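PDB 6RIW: ORF10 from Moritella marina, which probably catalyses condensation steps of polyunsaturated fatty acid synthesis, this piece being the ketosynthase and chain length factor didomain of a longer synthase. Local coordinates for residues 533-538 against 908-913; 92-97 against 176-181. One frame throughout, in Å; residues are numbered along the deposited sequence.

Contact 1 (533-538 against 908-913)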
ATOM      1  N   LEU A 533      -5.118  17.584 -15.261  1.00 22.53           N
ATOM      2  CA  LEU A 533      -6.460  17.561 -14.704  1.00 26.30           C
ATOM      3  C   LEU A 533      -6.831  18.952 -14.204  1.00 27.78           C
ATOM      4  O   LEU A 533      -5.969  19.726 -13.782  1.00 26.03           O
ATOM      5  CB  LEU A 533      -6.571  16.549 -13.567  1.00 28.28           C
ATOM      6  CG  LEU A 533      -5.483  16.747 -12.514  1.00 29.24           C
ATOM      7  CD1 LEU A 533      -6.045  17.501 -11.316  1.00 36.59           C
ATOM      8  CD2 LEU A 533      -4.922  15.428 -12.066  1.00 29.75           C
ATOM      9  N   ASP A 534      -8.125  19.257 -14.255  1.00 28.47           N
ATOM     10  CA  ASP A 534      -8.693  20.447 -13.628  1.00 30.82           C
ATOM     11  C   ASP A 534      -9.393  20.038 -12.336  1.00 27.68           C
ATOM     12  O   ASP A 534     -10.226  19.125 -12.342  1.00 28.69           O
ATOM     13  CB  ASP A 534      -9.705  21.132 -14.546  1.00 33.27           C
ATOM     14  CG  ASP A 534      -9.148  21.446 -15.922  1.00 40.75           C
ATOM     15  OD1 ASP A 534      -7.954  21.170 -16.193  1.00 39.36           O
ATOM     16  OD2 ASP A 534      -9.930  21.975 -16.744  1.00 46.43           O
ATOM     17  N   ILE A 535      -9.069  20.713 -11.238  1.00 27.15           N
ATOM     18  CA  ILE A 535      -9.624  20.342  -9.941  1.00 31.40           C
ATOM     19  C   ILE A 535      -9.971  21.607  -9.162  1.00 30.86           C
ATOM     20  O   ILE A 535      -9.274  22.621  -9.258  1.00 31.61           O
ATOM     21  CB  ILE A 535      -8.641  19.435  -9.165  1.00 31.70           C
ATOM     22  CG1 ILE A 535      -9.319  18.786  -7.956  1.00 34.81           C
ATOM     23  CG2 ILE A 535      -7.390  20.192  -8.763  1.00 30.37           C
ATOM     24  CD1 ILE A 535      -8.748  17.397  -7.615  1.00 29.28           C
ATOM     25  N   ASP A 536     -11.059  21.543  -8.396  1.00 30.63           N
ATOM     26  CA  ASP A 536     -11.517  22.668  -7.573  1.00 35.72           C
ATOM     27  C   ASP A 536     -10.754  22.654  -6.255  1.00 34.83           C
ATOM     28  O   ASP A 536     -11.066  21.871  -5.357  1.00 34.09           O
ATOM     29  CB  ASP A 536     -13.022  22.583  -7.333  1.00 34.26           C
ATOM     30  CG  ASP A 536     -13.512  23.565  -6.262  1.00 37.95           C
ATOM     31  OD1 ASP A 536     -12.813  24.558  -5.974  1.00 38.11           O
ATOM     32  OD2 ASP A 536     -14.611  23.347  -5.715  1.00 39.29           O
ATOM     33  N   PHE A 537      -9.767  23.554  -6.127  1.00 34.45           N
ATOM     34  CA  PHE A 537      -8.947  23.611  -4.916  1.00 35.20           C
ATOM     35  C   PHE A 537      -9.776  23.927  -3.680  1.00 39.70           C
ATOM     36  O   PHE A 537      -9.396  23.544  -2.567  1.00 40.13           O
ATOM     37  CB  PHE A 537      -7.840  24.656  -5.066  1.00 41.16           C
ATOM     38  CG  PHE A 537      -6.587  24.140  -5.722  1.00 44.63           C
ATOM     39  CD1 PHE A 537      -6.651  23.190  -6.728  1.00 46.23           C
ATOM     40  CD2 PHE A 537      -5.343  24.626  -5.346  1.00 50.13           C
ATOM     41  CE1 PHE A 537      -5.497  22.726  -7.338  1.00 44.24           C
ATOM     42  CE2 PHE A 537      -4.181  24.167  -5.951  1.00 48.85           C
ATOM     43  CZ  PHE A 537      -4.258  23.214  -6.947  1.00 49.02           C
ATOM     44  N   LEU A 538     -10.905  24.620  -3.854  1.00 33.81           N
ATOM     45  CA  LEU A 538     -11.757  24.966  -2.718  1.00 37.58           C
ATOM     46  C   LEU A 538     -12.369  23.722  -2.085  1.00 38.26           C
ATOM     47  O   LEU A 538     -12.286  23.529  -0.868  1.00 39.25           O
ATOM     48  CB  LEU A 538     -12.866  25.925  -3.159  1.00 38.99           C
ATOM     49  CG  LEU A 538     -12.515  27.409  -3.310  1.00 42.35           C
ATOM     50  CD1 LEU A 538     -13.749  28.267  -3.089  1.00 44.43           C
ATOM     51  CD2 LEU A 538     -11.389  27.796  -2.354  1.00 38.81           C
ATOM     52  N   LYS A 908      -8.143  24.876 -10.742  1.00 35.01           N
ATOM     53  CA  LYS A 908      -6.775  25.018 -11.205  1.00 35.00           C
ATOM     54  C   LYS A 908      -6.375  23.802 -12.031  1.00 36.56           C
ATOM     55  O   LYS A 908      -6.835  22.682 -11.785  1.00 31.06           O
ATOM     56  CB  LYS A 908      -5.813  25.194 -10.030  1.00 41.81           C
ATOM     57  CG  LYS A 908      -6.029  26.482  -9.236  1.00 46.68           C
ATOM     58  CD  LYS A 908      -4.761  27.334  -9.203  1.00 50.67           C
ATOM     59  CE  LYS A 908      -5.077  28.807  -8.997  1.00 53.13           C
ATOM     60  NZ  LYS A 908      -4.253  29.681  -9.878  1.00 52.31           N
ATOM     61  N   THR A 909      -5.504  24.038 -13.011  1.00 33.02           N
ATOM     62  CA  THR A 909      -4.987  22.990 -13.886  1.00 31.45           C
ATOM     63  C   THR A 909      -3.659  22.485 -13.336  1.00 31.69           C
ATOM     64  O   THR A 909      -2.779  23.280 -13.005  1.00 30.74           O
ATOM     65  CB  THR A 909      -4.805  23.512 -15.310  1.00 33.06           C
ATOM     66  OG1 THR A 909      -6.086  23.815 -15.866  1.00 33.18           O
ATOM     67  CG2 THR A 909      -4.113  22.467 -16.185  1.00 30.48           C
ATOM     68  N   ILE A 910      -3.527  21.169 -13.206  1.00 27.46           N
ATOM     69  CA  ILE A 910      -2.294  20.554 -12.735  1.00 25.85           C
ATOM     70  C   ILE A 910      -1.822  19.587 -13.809  1.00 25.76           C
ATOM     71  O   ILE A 910      -2.585  18.707 -14.232  1.00 21.81           O
ATOM     72  CB  ILE A 910      -2.494  19.840 -11.394  1.00 26.86           C
ATOM     73  CG1 ILE A 910      -2.841  20.876 -10.323  1.00 31.98           C
ATOM     74  CG2 ILE A 910      -1.243  19.062 -11.010  1.00 28.23           C
ATOM     75  CD1 ILE A 910      -3.664  20.329  -9.197  1.00 35.54           C
ATOM     76  N   LYS A 911      -0.588  19.774 -14.274  1.00 22.78           N
ATOM     77  CA  LYS A 911      -0.013  18.927 -15.306  1.00 22.72           C
ATOM     78  C   LYS A 911       0.696  17.744 -14.668  1.00 23.28           C
ATOM     79  O   LYS A 911       1.337  17.879 -13.623  1.00 22.96           O
ATOM     80  CB  LYS A 911       0.968  19.715 -16.181  1.00 26.21           C
ATOM     81  CG  LYS A 911       0.270  20.638 -17.178  1.00 30.51           C
ATOM     82  CD  LYS A 911       1.262  21.450 -17.995  1.00 35.22           C
ATOM     83  CE  LYS A 911       0.552  22.277 -19.068  1.00 36.85           C
ATOM     84  NZ  LYS A 911      -0.089  21.408 -20.102  1.00 38.03           N
ATOM     85  N   LEU A 912       0.560  16.578 -15.294  1.00 17.80           N
ATOM     86  CA  LEU A 912       1.308  15.405 -14.859  1.00 14.81           C
ATOM     87  C   LEU A 912       2.753  15.515 -15.357  1.00 20.69           C
ATOM     88  O   LEU A 912       3.048  16.222 -16.323  1.00 20.91           O
ATOM     89  CB  LEU A 912       0.642  14.129 -15.377  1.00 13.93           C
ATOM     90  CG  LEU A 912      -0.526  13.639 -14.511  1.00 15.09           C
ATOM     91  CD1 LEU A 912      -1.719  14.564 -14.650  1.00 18.90           C
ATOM     92  CD2 LEU A 912      -0.914  12.223 -14.931  1.00 16.71           C
ATOM     93  N   GLY A 913       3.657  14.811 -14.688  1.00 15.64           N
ATOM     94  CA  GLY A 913       5.063  15.002 -14.955  1.00 16.21           C
ATOM     95  C   GLY A 913       5.533  16.239 -14.223  1.00 20.32           C
ATOM     96  O   GLY A 913       5.167  16.471 -13.067  1.00 24.44           O
TER
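Leu-533 and Ile-910, then Ile-535 and Lys-908, pair through four backbone hydrogen bonds, making an antiparallel two-stranded ribbon of 533-536 and 908-911. Ile-910 N reaches Leu-533 O at 2.9 Å, and Lys-908 N lies equally close to Ile-535 O. Between these pairs sits the non-hydrogen-bonded pair Asp-534 and Thr-909, whose side chains lie side by side on the exposed face. There Thr-909 OG1, beside the backbone N and anti to the carbonyl carbon (chi1 -66°), gives a long hydrogen bond of 3.3 Å to Asp-534 OD1, coming from above the carboxylate plane.

Apolar contacts gather on the other face. Phe-537, just past the strand, lays one ring face against Lys-908, whose CB stands 4.0 Å from the ring centroid in a CH-pi contact. Ile-910 CD1 meets the same ring at its edge, 3.5 Å from Phe-537 CE1, and also touches Ile-535 CG2 at 3.8 Å. An alanine in place of Phe-537 would probably leave Lys-908 CB and Ile-910 CD1 without their aromatic neighbour and open a gap beside them.

Strand 907-911, late in the chain, thus joins strand 532-536 of the second ketosynthase-family region as a separate two-stranded sheet. Helix 552-567 covers its apolar face: Met-556 touches Leu-533, Leu-555 touches Ile-910.

Contact 2 (92-97 against 176-181)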
ATOM      1  N   TRP A  92      11.823 -10.397   4.673  1.00 12.80           N
ATOM      2  CA  TRP A  92      11.324 -10.354   6.042  1.00 14.54           C
ATOM      3  C   TRP A  92       9.915 -10.930   6.127  1.00 14.25           C
ATOM      4  O   TRP A  92       9.585 -11.624   7.090  1.00 13.56           O
ATOM      5  CB  TRP A  92      11.340  -8.925   6.574  1.00 11.68           C
ATOM      6  CG  TRP A  92      12.700  -8.332   6.721  1.00 14.50           C
ATOM      7  CD1 TRP A  92      13.910  -8.966   6.590  1.00 15.25           C
ATOM      8  CD2 TRP A  92      12.993  -6.966   7.015  1.00 13.51           C
ATOM      9  NE1 TRP A  92      14.932  -8.076   6.787  1.00 14.71           N
ATOM     10  CE2 TRP A  92      14.397  -6.841   7.060  1.00 15.65           C
ATOM     11  CE3 TRP A  92      12.202  -5.836   7.248  1.00 16.08           C
ATOM     12  CZ2 TRP A  92      15.033  -5.618   7.303  1.00 17.82           C
ATOM     13  CZ3 TRP A  92      12.831  -4.620   7.506  1.00 14.05           C
ATOM     14  CH2 TRP A  92      14.236  -4.527   7.537  1.00 19.07           C
ATOM     15  N   GLY A  93       9.062 -10.634   5.137  1.00 14.90           N
ATOM     16  CA  GLY A  93       7.717 -11.204   5.127  1.00 15.69           C
ATOM     17  C   GLY A  93       7.713 -12.713   4.948  1.00 13.57           C
ATOM     18  O   GLY A  93       6.932 -13.423   5.591  1.00 14.22           O
ATOM     19  N   LEU A  94       8.587 -13.225   4.080  1.00 14.10           N
ATOM     20  CA  LEU A  94       8.724 -14.673   3.935  1.00 14.81           C
ATOM     21  C   LEU A  94       9.223 -15.316   5.229  1.00 15.29           C
ATOM     22  O   LEU A  94       8.735 -16.381   5.643  1.00 15.50           O
ATOM     23  CB  LEU A  94       9.684 -14.980   2.788  1.00 13.40           C
ATOM     24  CG  LEU A  94       9.091 -14.656   1.418  1.00 14.99           C
ATOM     25  CD1 LEU A  94      10.187 -14.658   0.369  1.00 15.89           C
ATOM     26  CD2 LEU A  94       7.992 -15.660   1.084  1.00 19.11           C
ATOM     27  N   TYR A  95      10.198 -14.685   5.875  1.00 14.56           N
ATOM     28  CA  TYR A  95      10.716 -15.217   7.135  1.00 15.73           C
ATOM     29  C   TYR A  95       9.607 -15.386   8.177  1.00 15.57           C
ATOM     30  O   TYR A  95       9.443 -16.472   8.749  1.00 16.16           O
ATOM     31  CB  TYR A  95      11.818 -14.303   7.668  1.00 14.98           C
ATOM     32  CG  TYR A  95      12.259 -14.699   9.075  1.00 16.55           C
ATOM     33  CD1 TYR A  95      13.053 -15.830   9.268  1.00 18.02           C
ATOM     34  CD2 TYR A  95      11.879 -13.962  10.193  1.00 16.41           C
ATOM     35  CE1 TYR A  95      13.460 -16.214  10.534  1.00 20.96           C
ATOM     36  CE2 TYR A  95      12.282 -14.352  11.498  1.00 18.02           C
ATOM     37  CZ  TYR A  95      13.082 -15.478  11.641  1.00 21.91           C
ATOM     38  OH  TYR A  95      13.501 -15.902  12.882  1.00 19.56           O
ATOM     39  N   VAL A  96       8.841 -14.324   8.455  1.00 14.69           N
ATOM     40  CA  VAL A  96       7.816 -14.445   9.496  1.00 14.43           C
ATOM     41  C   VAL A  96       6.675 -15.360   9.052  1.00 17.14           C
ATOM     42  O   VAL A  96       6.012 -15.971   9.897  1.00 14.99           O
ATOM     43  CB  VAL A  96       7.280 -13.073   9.958  1.00 15.65           C
ATOM     44  CG1 VAL A  96       8.416 -12.271  10.630  1.00 15.47           C
ATOM     45  CG2 VAL A  96       6.616 -12.293   8.788  1.00 14.11           C
ATOM     46  N   THR A  97       6.438 -15.499   7.745  1.00 15.25           N
ATOM     47  CA  THR A  97       5.440 -16.465   7.287  1.00 14.08           C
ATOM     48  C   THR A  97       5.866 -17.895   7.617  1.00 16.82           C
ATOM     49  O   THR A  97       5.092 -18.664   8.206  1.00 17.06           O
ATOM     50  CB  THR A  97       5.201 -16.305   5.789  1.00 17.64           C
ATOM     51  OG1 THR A  97       4.554 -15.051   5.559  1.00 16.60           O
ATOM     52  CG2 THR A  97       4.259 -17.400   5.288  1.00 17.61           C
ATOM     53  N   ALA A 176       2.435  -9.807  -0.805  1.00 12.97           N
ATOM     54  CA  ALA A 176       1.415 -10.721  -0.299  1.00 12.07           C
ATOM     55  C   ALA A 176       1.216 -11.909  -1.242  1.00 17.12           C
ATOM     56  O   ALA A 176       1.047 -13.046  -0.790  1.00 15.32           O
ATOM     57  CB  ALA A 176       0.096  -9.981  -0.089  1.00 13.39           C
ATOM     58  N   ALA A 177       1.224 -11.667  -2.554  1.00 13.69           N
ATOM     59  CA  ALA A 177       1.108 -12.772  -3.501  1.00 15.13           C
ATOM     60  C   ALA A 177       2.344 -13.661  -3.466  1.00 15.73           C
ATOM     61  O   ALA A 177       2.247 -14.871  -3.683  1.00 16.24           O
ATOM     62  CB  ALA A 177       0.879 -12.228  -4.919  1.00 15.60           C
ATOM     63  N   LEU A 178       3.513 -13.080  -3.208  1.00 14.30           N
ATOM     64  CA  LEU A 178       4.724 -13.879  -3.134  1.00 13.85           C
ATOM     65  C   LEU A 178       4.694 -14.794  -1.921  1.00 17.02           C
ATOM     66  O   LEU A 178       5.093 -15.964  -2.006  1.00 14.95           O
ATOM     67  CB  LEU A 178       5.939 -12.967  -3.073  1.00 15.24           C
ATOM     68  CG  LEU A 178       7.266 -13.684  -2.846  1.00 16.87           C
ATOM     69  CD1 LEU A 178       7.705 -14.290  -4.140  1.00 18.99           C
ATOM     70  CD2 LEU A 178       8.317 -12.696  -2.378  1.00 20.74           C
ATOM     71  N   ILE A 179       4.239 -14.268  -0.785  1.00 14.34           N
ATOM     72  CA  ILE A 179       4.033 -15.098   0.398  1.00 15.94           C
ATOM     73  C   ILE A 179       3.089 -16.252   0.078  1.00 16.31           C
ATOM     74  O   ILE A 179       3.355 -17.407   0.429  1.00 18.25           O
ATOM     75  CB  ILE A 179       3.519 -14.237   1.564  1.00 15.18           C
ATOM     76  CG1 ILE A 179       4.699 -13.451   2.156  1.00 15.25           C
ATOM     77  CG2 ILE A 179       2.795 -15.097   2.620  1.00 16.94           C
ATOM     78  CD1 ILE A 179       4.278 -12.265   2.988  1.00 16.01           C
ATOM     79  N   ALA A 180       1.977 -15.960  -0.610  1.00 13.84           N
ATOM     80  CA  ALA A 180       1.018 -17.018  -0.922  1.00 14.16           C
ATOM     81  C   ALA A 180       1.665 -18.095  -1.784  1.00 18.55           C
ATOM     82  O   ALA A 180       1.507 -19.296  -1.517  1.00 16.64           O
ATOM     83  CB  ALA A 180      -0.221 -16.434  -1.617  1.00 14.93           C
ATOM     84  N   GLN A 181       2.441 -17.688  -2.793  1.00 15.75           N
ATOM     85  CA  GLN A 181       3.039 -18.691  -3.666  1.00 19.89           C
ATOM     86  C   GLN A 181       4.154 -19.447  -2.958  1.00 18.89           C
ATOM     87  O   GLN A 181       4.217 -20.679  -3.051  1.00 19.03           O
ATOM     88  CB  GLN A 181       3.551 -18.070  -4.974  1.00 18.30           C
ATOM     89  CG  GLN A 181       4.082 -19.145  -5.941  1.00 20.47           C
ATOM     90  CD  GLN A 181       4.350 -18.635  -7.352  1.00 26.78           C
ATOM     91  OE1 GLN A 181       4.458 -17.427  -7.604  1.00 26.89           O
ATOM     92  NE2 GLN A 181       4.444 -19.567  -8.284  1.00 24.84           N
TER
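Helices 88-104 and 174-183 of the first ketosynthase-family half, in its N-terminal thiolase-like domain, meet through 92-97 and 176-181 in a buried contact. The axes of these short segments come within 9.8 Å, their N-to-C directions 41° apart. The backbones come nearest at Leu-94 and Ile-179; at Gly-93, one residue earlier, a CB would lie tight against Ile-179 CD1. That methyl instead sits 3.9 Å from Gly-93 O.

Ile-179 buries more surface here than any other residue. With CG1 beside the backbone N (chi1 -77°), CG2 stands anti to that nitrogen and comes 3.4 Å from Thr-97 OG1, also touching the Thr-97 methyl. The hydroxyl donates back along its own helix to Gly-93 O at 2.9 Å. That carbonyl also takes the helical bond from Thr-97 N, the two donors arriving on opposite faces of its plane. The bond to Gly-93 O gives the buried hydroxyl a polar partner, and the isoleucine can pack against it.

Leu-94 slides past Ile-179 in the opposite direction, its CD2 4.1 Å from Ile-179 CG1. Its other methyl, CD1, meets Leu-178 CD2 at 3.9 Å, the two leucines crossing at about a right angle.

Leu-83 of helix 80-84 touches both leucines, while Met-265 of strand 259-270 packs on Thr-97.

How the contacts relate
Contact 2 belongs to the first ketosynthase-family half of the chain, and both its segments precede those of contact 1. In contact 1, residues 533-538 fall in the second such half, and 908-913 return to them from much farther along the chain. The two lie on opposite sides of the chain's centre, the centre of contact 2 about 15 Å and that of contact 1 about 24 Å from it. Their own centres are about 39 Å apart and their nearest atoms about 26 Å, so they do not touch. One is a fully buried helix pair without a hydrogen bond across it; the other is a partly exposed strand pair. Both are remote from the magnesium site at Met-1 and Lys-286.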